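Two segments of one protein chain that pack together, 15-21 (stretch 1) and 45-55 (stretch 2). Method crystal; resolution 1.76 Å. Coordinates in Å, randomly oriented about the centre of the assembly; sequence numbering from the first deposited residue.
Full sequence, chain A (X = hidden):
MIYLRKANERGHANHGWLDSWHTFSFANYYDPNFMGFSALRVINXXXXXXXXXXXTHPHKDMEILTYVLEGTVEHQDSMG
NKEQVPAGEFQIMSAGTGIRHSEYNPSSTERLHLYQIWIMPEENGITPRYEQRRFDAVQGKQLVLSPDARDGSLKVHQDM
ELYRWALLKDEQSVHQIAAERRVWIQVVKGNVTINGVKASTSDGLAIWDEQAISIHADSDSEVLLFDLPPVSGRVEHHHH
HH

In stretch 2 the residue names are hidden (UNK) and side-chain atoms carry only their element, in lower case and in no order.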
# COMPACT_ATOMS: atom_id res chain seq x y z
N HIS A 15 -8.18 -9.84 16.37
CA HIS A 15 -7.64 -10.19 17.68
C HIS A 15 -8.04 -9.14 18.72
O HIS A 15 -7.45 -9.07 19.80
CB HIS A 15 -6.11 -10.26 17.61
CG HIS A 15 -5.60 -11.09 16.47
ND1 HIS A 15 -5.92 -12.42 16.31
CD2 HIS A 15 -4.77 -10.78 15.45
CE1 HIS A 15 -5.31 -12.89 15.24
NE2 HIS A 15 -4.60 -11.92 14.70
N GLY A 16 -9.05 -8.34 18.40
CA GLY A 16 -9.48 -7.31 19.33
C GLY A 16 -8.64 -6.05 19.21
O GLY A 16 -9.14 -5.02 18.78
N TRP A 17 -7.37 -6.14 19.59
CA TRP A 17 -6.47 -4.99 19.52
C TRP A 17 -6.15 -4.66 18.07
O TRP A 17 -5.87 -3.51 17.72
CB TRP A 17 -5.17 -5.27 20.28
CG TRP A 17 -4.37 -6.40 19.70
CD1 TRP A 17 -4.58 -7.73 19.89
CD2 TRP A 17 -3.25 -6.28 18.82
NE1 TRP A 17 -3.65 -8.46 19.18
CE2 TRP A 17 -2.82 -7.60 18.51
CE3 TRP A 17 -2.56 -5.20 18.25
CZ2 TRP A 17 -1.74 -7.86 17.67
CZ3 TRP A 17 -1.48 -5.46 17.41
CH2 TRP A 17 -1.08 -6.78 17.13
N LEU A 18 -6.18 -5.69 17.23
CA LEU A 18 -5.91 -5.54 15.80
C LEU A 18 -6.99 -6.26 15.00
O LEU A 18 -7.35 -7.40 15.30
CB LEU A 18 -4.55 -6.15 15.45
CG LEU A 18 -4.26 -6.28 13.95
CD1 LEU A 18 -4.02 -4.90 13.35
CD2 LEU A 18 -3.04 -7.15 13.74
N ASP A 19 -7.49 -5.58 13.98
CA ASP A 19 -8.50 -6.13 13.07
C ASP A 19 -7.85 -5.94 11.69
O ASP A 19 -7.68 -4.81 11.24
CB ASP A 19 -9.79 -5.33 13.15
CG ASP A 19 -10.89 -5.91 12.29
OD1 ASP A 19 -11.38 -7.01 12.63
OD2 ASP A 19 -11.26 -5.28 11.28
N SER A 20 -7.50 -7.03 11.03
CA SER A 20 -6.80 -6.95 9.76
C SER A 20 -7.43 -7.68 8.56
O SER A 20 -7.86 -8.82 8.67
CB SER A 20 -5.36 -7.46 9.98
OG SER A 20 -4.55 -7.31 8.83
N TRP A 21 -7.49 -6.99 7.43
CA TRP A 21 -8.01 -7.59 6.20
C TRP A 21 -6.80 -7.77 5.28
O TRP A 21 -6.07 -6.82 5.01
CB TRP A 21 -9.05 -6.68 5.55
CG TRP A 21 -10.28 -6.56 6.39
CD1 TRP A 21 -10.45 -5.76 7.49
CD2 TRP A 21 -11.49 -7.32 6.26
NE1 TRP A 21 -11.69 -5.98 8.05
CE2 TRP A 21 -12.34 -6.93 7.31
CE3 TRP A 21 -11.93 -8.30 5.35
CZ2 TRP A 21 -13.62 -7.49 7.49
CZ3 TRP A 21 -13.19 -8.85 5.53
CH2 TRP A 21 -14.02 -8.44 6.59
N UNK A 45 -4.97 -4.17 5.54
CA UNK A 45 -5.83 -3.07 5.94
C UNK A 45 -5.99 -3.27 7.45
O UNK A 45 -6.83 -4.07 7.87
c UNK A 45 -8.09 -2.03 5.44
o UNK A 45 -8.84 -1.70 4.49
o UNK A 45 -8.08 -1.45 6.55
c UNK A 45 -7.17 -3.21 5.23
N UNK A 46 -5.20 -2.57 8.24
CA UNK A 46 -5.23 -2.73 9.70
C UNK A 46 -5.88 -1.62 10.52
O UNK A 46 -5.70 -0.43 10.25
o UNK A 46 -1.81 -3.94 9.51
o UNK A 46 -3.69 -5.02 9.15
c UNK A 46 -3.05 -4.04 9.59
c UNK A 46 -3.82 -2.93 10.27
N UNK A 47 -6.62 -2.03 11.54
CA UNK A 47 -7.27 -1.11 12.46
C UNK A 47 -6.78 -1.52 13.84
O UNK A 47 -7.03 -2.65 14.29
c UNK A 47 -9.43 -0.47 13.52
c UNK A 47 -8.79 -1.21 12.37
c UNK A 47 -9.27 -0.64 11.05
N UNK A 48 -6.09 -0.60 14.50
CA UNK A 48 -5.51 -0.85 15.81
C UNK A 48 -6.12 -0.03 16.94
O UNK A 48 -6.30 1.18 16.81
c UNK A 48 -3.99 -0.59 15.77
c UNK A 48 -3.34 -1.51 14.73
c UNK A 48 -1.85 -1.28 14.55
c UNK A 48 -3.36 -0.79 17.15
N UNK A 49 -6.41 -0.71 18.04
CA UNK A 49 -6.99 -0.12 19.24
C UNK A 49 -6.05 0.90 19.90
O UNK A 49 -4.83 0.77 19.82
c UNK A 49 -7.92 -2.01 22.51
o UNK A 49 -7.69 -3.15 22.07
o UNK A 49 -8.10 -1.76 23.72
c UNK A 49 -7.30 -1.25 20.23
c UNK A 49 -7.99 -0.87 21.51
N UNK A 50 -6.62 1.91 20.55
CA UNK A 50 -5.81 2.92 21.21
C UNK A 50 -4.78 2.29 22.16
O UNK A 50 -5.11 1.37 22.91
c UNK A 50 -6.71 3.88 22.00
N UNK A 51 -3.55 2.77 22.09
CA UNK A 51 -2.49 2.27 22.95
C UNK A 51 -1.89 0.92 22.60
O UNK A 51 -0.96 0.48 23.26
N UNK A 52 -2.43 0.26 21.58
CA UNK A 52 -1.92 -1.04 21.17
C UNK A 52 -1.03 -0.96 19.94
O UNK A 52 -0.91 0.10 19.32
c UNK A 52 -3.08 -2.00 20.89
o UNK A 52 -2.90 -4.43 23.63
n UNK A 52 -1.69 -4.16 21.75
c UNK A 52 -3.61 -2.71 22.12
c UNK A 52 -2.69 -3.84 22.57
N UNK A 53 -0.42 -2.08 19.59
CA UNK A 53 0.46 -2.11 18.43
C UNK A 53 1.28 -3.38 18.35
O UNK A 53 1.13 -4.29 19.16
N UNK A 54 2.16 -3.44 17.35
CA UNK A 54 3.02 -4.60 17.13
C UNK A 54 4.32 -4.47 17.91
O UNK A 54 5.08 -3.52 17.69
c UNK A 54 -0.17 -5.21 13.19
c UNK A 54 1.60 -6.16 14.52
c UNK A 54 1.49 -3.79 14.22
c UNK A 54 0.46 -6.32 13.73
c UNK A 54 2.12 -4.90 14.77
c UNK A 54 3.33 -4.73 15.64
c UNK A 54 0.35 -3.94 13.43
N UNK A 55 4.58 -5.42 18.80
CA UNK A 55 5.82 -5.40 19.57
C UNK A 55 6.99 -5.55 18.62
O UNK A 55 6.80 -5.70 17.42
O HOH W 1 -8.90 -3.40 16.61

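Position 45 has four side-chain atoms, two carbons with the second carrying two oxygens, the pattern of a carboxylate one carbon from the backbone: Asp-45. Its backbone is paired in both directions with Trp-21, N to Trp-21 O at 2.9 Å and Trp-21 N to its O at 3.0 Å. Asp-45 CB and Trp-21 CB lie 4.0 Å apart on the same face of the sheet, while both carboxylate oxygens are hydrogen-bonded elsewhere in the structure.

Position 46 shows the same atom count and fork, so it is Asp-46. Its CB lies on the opposite face, 3.7 Å from Leu-18 CD1, and the hydroxyl of Ser-20 donates a very short hydrogen bond to it, OG to Asp-46 OD1 at 2.5 Å.

Position 47 has three carbons, one bearing the other two, and no polar atom. This branching at CB identifies Val-47. Its CB is 4.3 Å from Asp-19 CB, and the backbones form a reciprocal pair, Val-47 N to Asp-19 O and Asp-19 N to Val-47 O, each 3.0 Å.

Position 48 has four carbons forked at the first, with one arm two carbons long, hence Ile-48. CG1 meets Leu-18 CD1 at 3.7 Å, and its CA approaches Trp-17 O at 3.3 Å in a CA-H...O contact.

Position 49 carries three carbons, the third holding two oxygens: an acid one carbon longer than those before, Glu-49. Its N donates to Trp-17 O at 2.9 Å with a nearly straight angle of 169°, and its OE1 lies 3.7 Å from Trp-17 CB.

Position 50 has one carbon and makes no contact with stretch 1; it is Ala-50.

Position 51 has no side-chain atom, so it is Gly-51. Its phi of 76° favours glycine, and it lies within a type II turn beginning at Glu-49.

Position 52 has three carbons in line, the last bearing one oxygen and one nitrogen, an amide: Gln-52. It closes the turn, its N donating to Glu-49 O at 3.0 Å, and its CG packs 3.5 Å from Trp-17 CB.

Position 53 again lacks side-chain atoms and is Gly-53; its carbonyl O comes within 3.4 Å of Trp-17 CZ3.

Position 54 has one carbon followed by a six-carbon ring, which fits Phe-54. The edge of the six-membered ring of Trp-17 points at its face, with centroids 5.3 Å apart and planes at 73°, while Phe-54 CZ touches Leu-18 CD2 at 3.5 Å.

Position 55, without side-chain atoms or contact with stretch 1, is Gly-55.

The contact combines a backbone ladder with an apolar cluster. Strands 18-21 and 45-48 run antiparallel at 170°, joined by four backbone hydrogen bonds, and the Glu-49 N bond extends the ladder to Trp-17. The turn then brings Phe-54 back against Trp-17 and Leu-18. A water donates to Gly-16 O at 2.7 Å and Val-47 O at 3.1 Å, bridging the stretches. Together they bury 599 Å².

Stretch 2, residues 45-55: DDVIEAGQGFG
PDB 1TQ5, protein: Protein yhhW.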